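Local structure of LbaCas13a H328A (C2c2) (Lachnospiraceae bacterium NK4A179, 5WLH) at residues A[646-651]-A[720-725]; A[856-859]-A[864-867]. The protein binds a CRISPR guide RNA and, as an RNA-targeting Cas13a nuclease, probably uses it to recognise and cut complementary RNA. All coordinates share one frame; numbering follows the deposited sequence.

Interaction 1. Residues A[646-651]-A[720-725]; sequences NNLPMF and LYYMFK. With nucleotides of chain B.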
ATOM      1  N   ASN A 646      -4.845  -2.948  35.101  1.00 29.12           N
ATOM      2  CA  ASN A 646      -6.109  -3.245  34.448  1.00 28.05           C
ATOM      3  C   ASN A 646      -7.148  -3.775  35.432  1.00 30.75           C
ATOM      4  O   ASN A 646      -8.236  -4.177  35.005  1.00 32.61           O
ATOM      5  CB  ASN A 646      -5.911  -4.250  33.301  1.00 27.90           C
ATOM      6  CG  ASN A 646      -5.506  -3.574  31.994  1.00 26.84           C
ATOM      7  OD1 ASN A 646      -6.344  -3.020  31.279  1.00 29.17           O
ATOM      8  ND2 ASN A 646      -4.215  -3.592  31.699  1.00 27.22           N
ATOM      9  N   ASN A 647      -6.815  -3.792  36.728  1.00 32.75           N
ATOM     10  CA  ASN A 647      -7.720  -4.106  37.832  1.00 30.11           C
ATOM     11  C   ASN A 647      -8.068  -5.582  37.934  1.00 33.74           C
ATOM     12  O   ASN A 647      -9.074  -5.937  38.559  1.00 35.66           O
ATOM     13  CB  ASN A 647      -9.006  -3.273  37.748  1.00 32.09           C
ATOM     14  CG  ASN A 647      -8.729  -1.802  37.844  1.00 32.47           C
ATOM     15  OD1 ASN A 647      -8.074  -1.353  38.777  1.00 31.07           O
ATOM     16  ND2 ASN A 647      -9.193  -1.040  36.858  1.00 38.32           N
ATOM     17  N   LEU A 648      -7.261  -6.465  37.353  1.00 28.13           N
ATOM     18  CA  LEU A 648      -7.549  -7.890  37.478  1.00 30.66           C
ATOM     19  C   LEU A 648      -7.511  -8.370  38.926  1.00 28.68           C
ATOM     20  O   LEU A 648      -8.349  -9.215  39.284  1.00 32.67           O
ATOM     21  CB  LEU A 648      -6.581  -8.708  36.611  1.00 30.33           C
ATOM     22  CG  LEU A 648      -6.980  -8.926  35.148  1.00 35.08           C
ATOM     23  CD1 LEU A 648      -8.372  -9.532  35.038  1.00 30.46           C
ATOM     24  CD2 LEU A 648      -6.871  -7.641  34.339  1.00 38.96           C
ATOM     25  N   PRO A 649      -6.598  -7.912  39.790  1.00 31.33           N
ATOM     26  CA  PRO A 649      -6.655  -8.350  41.193  1.00 33.71           C
ATOM     27  C   PRO A 649      -7.796  -7.734  41.979  1.00 37.13           C
ATOM     28  O   PRO A 649      -7.935  -8.039  43.171  1.00 39.46           O
ATOM     29  CB  PRO A 649      -5.296  -7.919  41.759  1.00 33.49           C
ATOM     30  CG  PRO A 649      -4.779  -6.908  40.833  1.00 38.42           C
ATOM     31  CD  PRO A 649      -5.342  -7.199  39.493  1.00 34.34           C
ATOM     32  N   MET A 650      -8.605  -6.876  41.360  1.00 37.12           N
ATOM     33  CA  MET A 650      -9.840  -6.422  41.981  1.00 40.15           C
ATOM     34  C   MET A 650     -10.938  -7.470  41.887  1.00 40.54           C
ATOM     35  O   MET A 650     -11.919  -7.397  42.640  1.00 42.84           O
ATOM     36  CB  MET A 650     -10.301  -5.121  41.321  1.00 41.96           C
ATOM     37  CG  MET A 650     -11.533  -4.470  41.920  1.00 45.74           C
ATOM     38  SD  MET A 650     -11.825  -2.846  41.184  1.00 49.67           S
ATOM     39  CE  MET A 650     -10.255  -2.059  41.525  1.00 45.49           C
ATOM     40  N   PHE A 651     -10.789  -8.449  40.992  1.00 31.18           N
ATOM     41  CA  PHE A 651     -11.855  -9.408  40.731  1.00 31.84           C
ATOM     42  C   PHE A 651     -11.419 -10.861  40.807  1.00 32.48           C
ATOM     43  O   PHE A 651     -12.287 -11.741  40.819  1.00 32.87           O
ATOM     44  CB  PHE A 651     -12.486  -9.128  39.357  1.00 34.37           C
ATOM     45  CG  PHE A 651     -13.018  -7.726  39.229  1.00 37.54           C
ATOM     46  CD1 PHE A 651     -14.276  -7.407  39.718  1.00 37.69           C
ATOM     47  CD2 PHE A 651     -12.251  -6.719  38.670  1.00 36.74           C
ATOM     48  CE1 PHE A 651     -14.771  -6.111  39.630  1.00 37.99           C
ATOM     49  CE2 PHE A 651     -12.739  -5.423  38.574  1.00 34.08           C
ATOM     50  CZ  PHE A 651     -14.004  -5.121  39.056  1.00 39.18           C
ATOM     51  N   LEU A 720     -11.597  -7.896  32.256  1.00 24.76           N
ATOM     52  CA  LEU A 720     -11.792  -9.156  31.550  1.00 25.89           C
ATOM     53  C   LEU A 720     -11.371  -9.032  30.094  1.00 29.41           C
ATOM     54  O   LEU A 720     -10.772  -9.956  29.530  1.00 24.24           O
ATOM     55  CB  LEU A 720     -13.256  -9.576  31.647  1.00 29.60           C
ATOM     56  CG  LEU A 720     -13.574 -11.035  31.327  1.00 33.65           C
ATOM     57  CD1 LEU A 720     -12.971 -11.955  32.367  1.00 35.99           C
ATOM     58  CD2 LEU A 720     -15.077 -11.237  31.234  1.00 35.74           C
ATOM     59  N   TYR A 721     -11.671  -7.889  29.474  1.00 25.27           N
ATOM     60  CA  TYR A 721     -11.289  -7.667  28.081  1.00 24.91           C
ATOM     61  C   TYR A 721      -9.778  -7.743  27.904  1.00 25.43           C
ATOM     62  O   TYR A 721      -9.282  -8.363  26.953  1.00 29.01           O
ATOM     63  CB  TYR A 721     -11.800  -6.303  27.622  1.00 23.98           C
ATOM     64  CG  TYR A 721     -11.907  -6.200  26.119  1.00 23.74           C
ATOM     65  CD1 TYR A 721     -12.803  -6.981  25.425  1.00 23.91           C
ATOM     66  CD2 TYR A 721     -11.085  -5.333  25.396  1.00 28.23           C
ATOM     67  CE1 TYR A 721     -12.924  -6.884  24.053  1.00 28.47           C
ATOM     68  CE2 TYR A 721     -11.196  -5.232  24.031  1.00 24.52           C
ATOM     69  CZ  TYR A 721     -12.107  -6.011  23.359  1.00 26.20           C
ATOM     70  OH  TYR A 721     -12.226  -5.927  21.992  1.00 26.15           O
ATOM     71  N   TYR A 722      -9.038  -7.088  28.796  1.00 25.15           N
ATOM     72  CA  TYR A 722      -7.580  -7.122  28.721  1.00 26.27           C
ATOM     73  C   TYR A 722      -7.064  -8.527  28.985  1.00 27.16           C
ATOM     74  O   TYR A 722      -6.223  -9.037  28.241  1.00 24.60           O
ATOM     75  CB  TYR A 722      -6.951  -6.135  29.708  1.00 26.51           C
ATOM     76  CG  TYR A 722      -5.440  -6.228  29.660  1.00 30.02           C
ATOM     77  CD1 TYR A 722      -4.729  -5.684  28.596  1.00 26.77           C
ATOM     78  CD2 TYR A 722      -4.729  -6.914  30.636  1.00 26.67           C
ATOM     79  CE1 TYR A 722      -3.352  -5.788  28.524  1.00 26.94           C
ATOM     80  CE2 TYR A 722      -3.349  -7.031  30.572  1.00 27.31           C
ATOM     81  CZ  TYR A 722      -2.665  -6.461  29.509  1.00 30.57           C
ATOM     82  OH  TYR A 722      -1.297  -6.572  29.437  1.00 26.78           O
ATOM     83  N   MET A 723      -7.562  -9.176  30.041  1.00 26.80           N
ATOM     84  CA  MET A 723      -7.088 -10.518  30.348  1.00 24.17           C
ATOM     85  C   MET A 723      -7.369 -11.483  29.203  1.00 25.00           C
ATOM     86  O   MET A 723      -6.491 -12.247  28.805  1.00 27.33           O
ATOM     87  CB  MET A 723      -7.715 -11.032  31.645  1.00 28.48           C
ATOM     88  CG  MET A 723      -7.478 -12.509  31.816  1.00 28.77           C
ATOM     89  SD  MET A 723      -7.932 -13.069  33.470  1.00 37.21           S
ATOM     90  CE  MET A 723      -9.618 -12.545  33.571  1.00 29.94           C
ATOM     91  N   PHE A 724      -8.591 -11.458  28.649  1.00 25.22           N
ATOM     92  CA  PHE A 724      -8.897 -12.319  27.509  1.00 22.83           C
ATOM     93  C   PHE A 724      -7.978 -12.018  26.332  1.00 24.14           C
ATOM     94  O   PHE A 724      -7.529 -12.935  25.633  1.00 23.10           O
ATOM     95  CB  PHE A 724     -10.348 -12.138  27.069  1.00 25.26           C
ATOM     96  CG  PHE A 724     -11.333 -12.916  27.898  1.00 31.33           C
ATOM     97  CD1 PHE A 724     -10.929 -13.539  29.073  1.00 35.66           C
ATOM     98  CD2 PHE A 724     -12.655 -13.021  27.505  1.00 30.85           C
ATOM     99  CE1 PHE A 724     -11.839 -14.258  29.845  1.00 34.81           C
ATOM    100  CE2 PHE A 724     -13.570 -13.730  28.272  1.00 36.94           C
ATOM    101  CZ  PHE A 724     -13.156 -14.351  29.440  1.00 35.73           C
ATOM    102  N   LYS A 725      -7.683 -10.738  26.109  1.00 26.08           N
ATOM    103  CA  LYS A 725      -6.804 -10.378  25.001  1.00 25.84           C
ATOM    104  C   LYS A 725      -5.433 -11.018  25.181  1.00 25.31           C
ATOM    105  O   LYS A 725      -4.891 -11.632  24.253  1.00 24.38           O
ATOM    106  CB  LYS A 725      -6.681  -8.854  24.897  1.00 24.72           C
ATOM    107  CG  LYS A 725      -5.926  -8.397  23.626  1.00 24.80           C
ATOM    108  CD  LYS A 725      -4.443  -8.098  23.917  1.00 22.79           C
ATOM    109  CE  LYS A 725      -4.278  -6.805  24.706  1.00 24.32           C
ATOM    110  NZ  LYS A 725      -2.831  -6.508  24.985  1.00 22.14           N
TER
ATOM    111  P     U B  37      -7.422   1.712  25.953  1.00 45.23           P
ATOM    112  OP1   U B  37      -7.546   1.427  24.492  1.00 52.19           O
ATOM    113  OP2   U B  37      -7.935   2.977  26.555  1.00 38.55           O
ATOM    114  O5'   U B  37      -8.165   0.501  26.669  1.00 52.45           O
ATOM    115  C5'   U B  37      -8.019   0.265  28.052  1.00 46.54           C
ATOM    116  C4'   U B  37      -9.276   0.467  28.876  1.00 41.41           C
ATOM    117  O4'   U B  37      -8.921  -0.025  30.183  1.00 37.42           O
ATOM    118  C3'   U B  37      -9.664   1.921  29.113  1.00 40.60           C
ATOM    119  O3'   U B  37     -10.963   1.964  29.738  1.00 42.74           O
ATOM    120  C2'   U B  37      -8.612   2.319  30.136  1.00 42.78           C
ATOM    121  O2'   U B  37      -8.882   3.499  30.862  1.00 46.49           O
ATOM    122  C1'   U B  37      -8.576   1.066  31.024  1.00 41.28           C
ATOM    123  N1    U B  37      -7.239   0.771  31.552  1.00 45.20           N
ATOM    124  C2    U B  37      -7.102   0.599  32.912  1.00 45.83           C
ATOM    125  O2    U B  37      -8.048   0.687  33.679  1.00 48.63           O
ATOM    126  N3    U B  37      -5.819   0.315  33.317  1.00 41.61           N
ATOM    127  C4    U B  37      -4.701   0.199  32.509  1.00 42.91           C
ATOM    128  O4    U B  37      -3.605  -0.053  33.006  1.00 44.78           O
ATOM    129  C5    U B  37      -4.932   0.379  31.113  1.00 39.73           C
ATOM    130  C6    U B  37      -6.165   0.653  30.699  1.00 41.82           C
ATOM    131  P     A B  36      -2.285  -2.834  25.453  1.00 27.22           P
ATOM    132  OP1   A B  36      -1.925  -3.003  26.879  1.00 29.51           O
ATOM    133  OP2   A B  36      -2.826  -3.965  24.672  1.00 30.02           O
ATOM    134  O5'   A B  36      -3.320  -1.648  25.297  1.00 30.66           O
ATOM    135  C5'   A B  36      -4.611  -1.745  25.872  1.00 33.38           C
ATOM    136  C4'   A B  36      -4.971  -0.475  26.593  1.00 32.28           C
ATOM    137  O4'   A B  36      -4.033  -0.232  27.676  1.00 34.17           O
ATOM    138  C3'   A B  36      -4.952   0.782  25.749  1.00 36.36           C
ATOM    139  O3'   A B  36      -5.868   1.675  26.382  1.00 41.75           O
ATOM    140  C2'   A B  36      -3.519   1.278  25.957  1.00 34.23           C
ATOM    141  O2'   A B  36      -3.307   2.634  25.641  1.00 34.76           O
ATOM    142  C1'   A B  36      -3.340   0.990  27.444  1.00 33.07           C
ATOM    143  N9    A B  36      -1.977   0.772  27.915  1.00 33.56           N
ATOM    144  C8    A B  36      -0.942   0.081  27.333  1.00 29.14           C
ATOM    145  N7    A B  36       0.127   0.017  28.094  1.00 33.32           N
ATOM    146  C5    A B  36      -0.245   0.681  29.261  1.00 39.16           C
ATOM    147  C6    A B  36       0.434   0.957  30.465  1.00 39.93           C
ATOM    148  N6    A B  36       1.696   0.583  30.701  1.00 39.89           N
ATOM    149  N1    A B  36      -0.234   1.642  31.424  1.00 40.02           N
ATOM    150  C2    A B  36      -1.496   2.017  31.192  1.00 39.64           C
ATOM    151  N3    A B  36      -2.236   1.809  30.105  1.00 42.65           N
ATOM    152  C4    A B  36      -1.542   1.132  29.169  1.00 37.40           C
ATOM    153  P     U B  35      -1.345  -5.852  21.369  1.00 26.88           P
ATOM    154  OP1   U B  35      -0.524  -6.404  20.268  1.00 27.89           O
ATOM    155  OP2   U B  35      -1.342  -6.675  22.603  1.00 29.32           O
ATOM    156  O5'   U B  35      -0.897  -4.379  21.732  1.00 23.09           O
ATOM    157  C5'   U B  35       0.240  -4.128  22.528  1.00 22.91           C
ATOM    158  C4'   U B  35       0.341  -2.655  22.794  1.00 24.40           C
ATOM    159  O4'   U B  35       0.522  -1.949  21.545  1.00 25.77           O
ATOM    160  C3'   U B  35      -0.913  -2.038  23.382  1.00 23.58           C
ATOM    161  O3'   U B  35      -0.966  -2.242  24.775  1.00 26.39           O
ATOM    162  C2'   U B  35      -0.795  -0.576  22.979  1.00 24.15           C
ATOM    163  O2'   U B  35       0.034   0.129  23.885  1.00 26.17           O
ATOM    164  C1'   U B  35      -0.082  -0.679  21.618  1.00 25.19           C
ATOM    165  N1    U B  35      -1.041  -0.549  20.500  1.00 24.76           N
ATOM    166  C2    U B  35      -1.370   0.739  20.141  1.00 27.72           C
ATOM    167  O2    U B  35      -0.886   1.720  20.674  1.00 28.28           O
ATOM    168  N3    U B  35      -2.269   0.837  19.121  1.00 28.35           N
ATOM    169  C4    U B  35      -2.883  -0.202  18.455  1.00 29.69           C
ATOM    170  O4    U B  35      -3.692   0.074  17.568  1.00 26.59           O
ATOM    171  C5    U B  35      -2.502  -1.508  18.888  1.00 25.20           C
ATOM    172  C6    U B  35      -1.609  -1.638  19.876  1.00 23.61           C
TER
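Asn646 lays its side-chain amide flat on the ring of Tyr722, the two planes only 2° apart. ND2 sits over the ring centre, 3.5 Å from CD2 of Tyr722, and is held there by a hydrogen bond back to the carbonyl oxygen of Lys642. Tyr722 extends its ring from helix 709-732 to the amide, its CG anti to the backbone N (chi1 178°). Were this tyrosine an alanine, the Asn646 amide would probably lose the surface it stacks on and Leu648 CD2 its neighbour at the ring edge. Apolar packing continues the contact: Leu648 CD2 comes to the ring's edge, 4.3 Å from Tyr722 CD2, while Leu648 CD1 meets Met723 CE at 3.6 Å, the methionine chain being bent at its last torsion. The loop making these contacts follows helix 635-645, which closes in a Schellman motif with Asn647 at positive phi. The hydrogen bonds to the guide RNA come from the helix. Lys725 NZ bridges two successive phosphates, donating to OP2 of A36 of chain B at 2.6 Å and to OP2 of U35 of chain B at 2.8 Å. Tyr722 CE1 approaches OP1 of A36 of chain B obliquely, a non-bonded contact at 3.5 Å.

Interaction 2. Residues A[856-859]-A[864-867]; sequences EFIK and FVLK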
ATOM      1  N   GLU A 856     -14.578 -21.929  24.900  1.00 33.18           N
ATOM      2  CA  GLU A 856     -14.378 -23.280  25.416  1.00 37.91           C
ATOM      3  C   GLU A 856     -12.998 -23.431  26.047  1.00 37.82           C
ATOM      4  O   GLU A 856     -12.850 -24.104  27.078  1.00 32.58           O
ATOM      5  CB  GLU A 856     -14.590 -24.306  24.298  1.00 45.34           C
ATOM      6  CG  GLU A 856     -14.210 -25.728  24.673  1.00 59.15           C
ATOM      7  CD  GLU A 856     -14.605 -26.743  23.616  1.00 71.16           C
ATOM      8  OE1 GLU A 856     -15.574 -27.497  23.856  1.00 75.17           O
ATOM      9  OE2 GLU A 856     -13.949 -26.789  22.551  1.00 75.83           O
ATOM     10  N   PHE A 857     -11.977 -22.806  25.444  1.00 30.92           N
ATOM     11  CA  PHE A 857     -10.632 -22.806  26.014  1.00 30.60           C
ATOM     12  C   PHE A 857     -10.623 -22.205  27.414  1.00 29.83           C
ATOM     13  O   PHE A 857      -9.944 -22.714  28.319  1.00 33.51           O
ATOM     14  CB  PHE A 857      -9.694 -22.017  25.086  1.00 26.54           C
ATOM     15  CG  PHE A 857      -8.282 -21.894  25.588  1.00 27.81           C
ATOM     16  CD1 PHE A 857      -7.416 -22.979  25.541  1.00 30.94           C
ATOM     17  CD2 PHE A 857      -7.806 -20.686  26.071  1.00 30.79           C
ATOM     18  CE1 PHE A 857      -6.119 -22.864  25.974  1.00 28.47           C
ATOM     19  CE2 PHE A 857      -6.497 -20.568  26.511  1.00 28.18           C
ATOM     20  CZ  PHE A 857      -5.655 -21.667  26.465  1.00 25.37           C
ATOM     21  N   ILE A 858     -11.336 -21.094  27.595  1.00 27.44           N
ATOM     22  CA  ILE A 858     -11.428 -20.455  28.906  1.00 28.34           C
ATOM     23  C   ILE A 858     -12.080 -21.405  29.909  1.00 30.09           C
ATOM     24  O   ILE A 858     -11.561 -21.635  31.009  1.00 31.61           O
ATOM     25  CB  ILE A 858     -12.205 -19.130  28.791  1.00 31.79           C
ATOM     26  CG1 ILE A 858     -11.415 -18.121  27.949  1.00 30.76           C
ATOM     27  CG2 ILE A 858     -12.507 -18.556  30.163  1.00 33.53           C
ATOM     28  CD1 ILE A 858     -10.164 -17.619  28.618  1.00 31.30           C
ATOM     29  N   LYS A 859     -13.224 -21.981  29.529  1.00 32.90           N
ATOM     30  CA  LYS A 859     -13.932 -22.906  30.412  1.00 38.16           C
ATOM     31  C   LYS A 859     -13.070 -24.109  30.777  1.00 41.33           C
ATOM     32  O   LYS A 859     -13.129 -24.598  31.912  1.00 42.27           O
ATOM     33  CB  LYS A 859     -15.236 -23.361  29.745  1.00 37.27           C
ATOM     34  CG  LYS A 859     -16.386 -22.367  29.895  1.00 44.63           C
ATOM     35  CD  LYS A 859     -17.599 -22.745  29.038  1.00 49.67           C
ATOM     36  CE  LYS A 859     -17.417 -22.303  27.586  1.00 54.56           C
ATOM     37  NZ  LYS A 859     -18.692 -22.195  26.813  1.00 53.37           N
ATOM     38  N   PHE A 864     -11.362 -20.369  36.704  1.00 36.49           N
ATOM     39  CA  PHE A 864     -11.494 -19.365  37.753  1.00 34.00           C
ATOM     40  C   PHE A 864     -12.029 -18.054  37.206  1.00 34.54           C
ATOM     41  O   PHE A 864     -12.629 -17.276  37.958  1.00 32.04           O
ATOM     42  CB  PHE A 864     -10.162 -19.153  38.483  1.00 34.71           C
ATOM     43  CG  PHE A 864      -9.129 -18.372  37.706  1.00 36.70           C
ATOM     44  CD1 PHE A 864      -9.152 -16.980  37.681  1.00 36.40           C
ATOM     45  CD2 PHE A 864      -8.098 -19.032  37.054  1.00 40.63           C
ATOM     46  CE1 PHE A 864      -8.186 -16.262  36.979  1.00 38.40           C
ATOM     47  CE2 PHE A 864      -7.130 -18.319  36.358  1.00 38.97           C
ATOM     48  CZ  PHE A 864      -7.180 -16.935  36.323  1.00 38.82           C
ATOM     49  N   VAL A 865     -11.854 -17.816  35.903  1.00 33.43           N
ATOM     50  CA  VAL A 865     -12.379 -16.616  35.263  1.00 34.92           C
ATOM     51  C   VAL A 865     -13.891 -16.523  35.427  1.00 34.15           C
ATOM     52  O   VAL A 865     -14.435 -15.425  35.572  1.00 35.21           O
ATOM     53  CB  VAL A 865     -11.960 -16.603  33.775  1.00 36.37           C
ATOM     54  CG1 VAL A 865     -12.750 -15.580  32.991  1.00 42.10           C
ATOM     55  CG2 VAL A 865     -10.462 -16.371  33.648  1.00 38.94           C
ATOM     56  N   LEU A 866     -14.592 -17.662  35.434  1.00 39.59           N
ATOM     57  CA  LEU A 866     -16.048 -17.636  35.526  1.00 39.64           C
ATOM     58  C   LEU A 866     -16.558 -17.179  36.885  1.00 41.41           C
ATOM     59  O   LEU A 866     -17.752 -16.893  37.003  1.00 40.86           O
ATOM     60  CB  LEU A 866     -16.634 -19.014  35.216  1.00 43.39           C
ATOM     61  CG  LEU A 866     -16.140 -19.721  33.950  1.00 45.37           C
ATOM     62  CD1 LEU A 866     -16.755 -21.104  33.845  1.00 45.42           C
ATOM     63  CD2 LEU A 866     -16.452 -18.907  32.710  1.00 46.32           C
ATOM     64  N   LYS A 867     -15.706 -17.083  37.904  1.00 40.98           N
ATOM     65  CA  LYS A 867     -16.143 -16.755  39.261  1.00 40.56           C
ATOM     66  C   LYS A 867     -15.436 -15.514  39.799  1.00 37.04           C
ATOM     67  O   LYS A 867     -14.670 -15.591  40.770  1.00 37.62           O
ATOM     68  CB  LYS A 867     -15.921 -17.950  40.183  1.00 44.15           C
ATOM     69  CG  LYS A 867     -16.761 -19.160  39.799  1.00 48.11           C
ATOM     70  CD  LYS A 867     -18.222 -18.945  40.162  1.00 55.63           C
ATOM     71  CE  LYS A 867     -19.153 -19.719  39.239  1.00 61.57           C
ATOM     72  NZ  LYS A 867     -19.559 -18.909  38.052  1.00 63.89           N
TER
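Ile858 and Val865 meet through their methyl branches, the more buried half of a contact made across the end of helix 843-861. The CG2 methyl of Ile858 lies 4.1 Å from CG1 of Val865 and equally near its CB, so a single methyl rests against the branch point of the valine. The two side chains cross at about a right angle. On the valine, CG1 stands anti to the backbone N (chi1 166°), which places it where it meets both Ile858 CG2 and side chains of helix 709-732. Beside this pair, Lys859 uses its aliphatic stem rather than its charge: its CG is 4.2 Å from CD1 of Leu866, at ordinary van der Waals range. Leu697 touches both of these side chains from a neighbouring loop.

Polar groups are satisfied away from this apolar seam. The lysine chain bends at its third torsion (chi3 -81°), and its NZ donates to the carbonyl oxygen of Asn696. No hydrogen bond joins 856-859 to 864-867. Within the latter, Lys867 N bonds back to Phe864 O at 3.1 Å, closing a turn, and Lys867 NZ reaches Leu866 O at 2.9 Å. That ammonium sits well above the carbonyl plane, 61° out of it. The carbonyl oxygen of Val865 accepts a bond from the hydroxyl of Tyr652.

Ile858 and Val865 also both pack on helix 709-732, at Ile727 for the former and at Leu720 and Phe724 for the latter. This is plain structural packing after a helix end: the chain leaves helix 843-861, turns across its C-terminal end, and sets the helix-like turn 864-866 on side chains of the last turns and, through Val865, on helix 709-732.

Helix 709-732 joins the two contacts, whose centres are 13 Å apart. Its residues Tyr722 and Met723 serve interaction 1, while Leu720 and Phe724 turn to interaction 2: Phe724 CE1 lies 3.5 Å from Val865 CG1 and 4.0 Å from Ile858 CD1. Val865 takes part in three of the four close approaches between the contacts; its CG2 is 3.9 Å from Met723 CE, and that Met723 methyl also touches Leu648. Apolar packing is thus continuous from loop 646-651 to helix 843-861. The guide RNA distinguishes the two: interaction 1 reaches its phosphates directly, whereas the nearest atom of interaction 2 is about 15 Å from it, behind the RNA-binding helix.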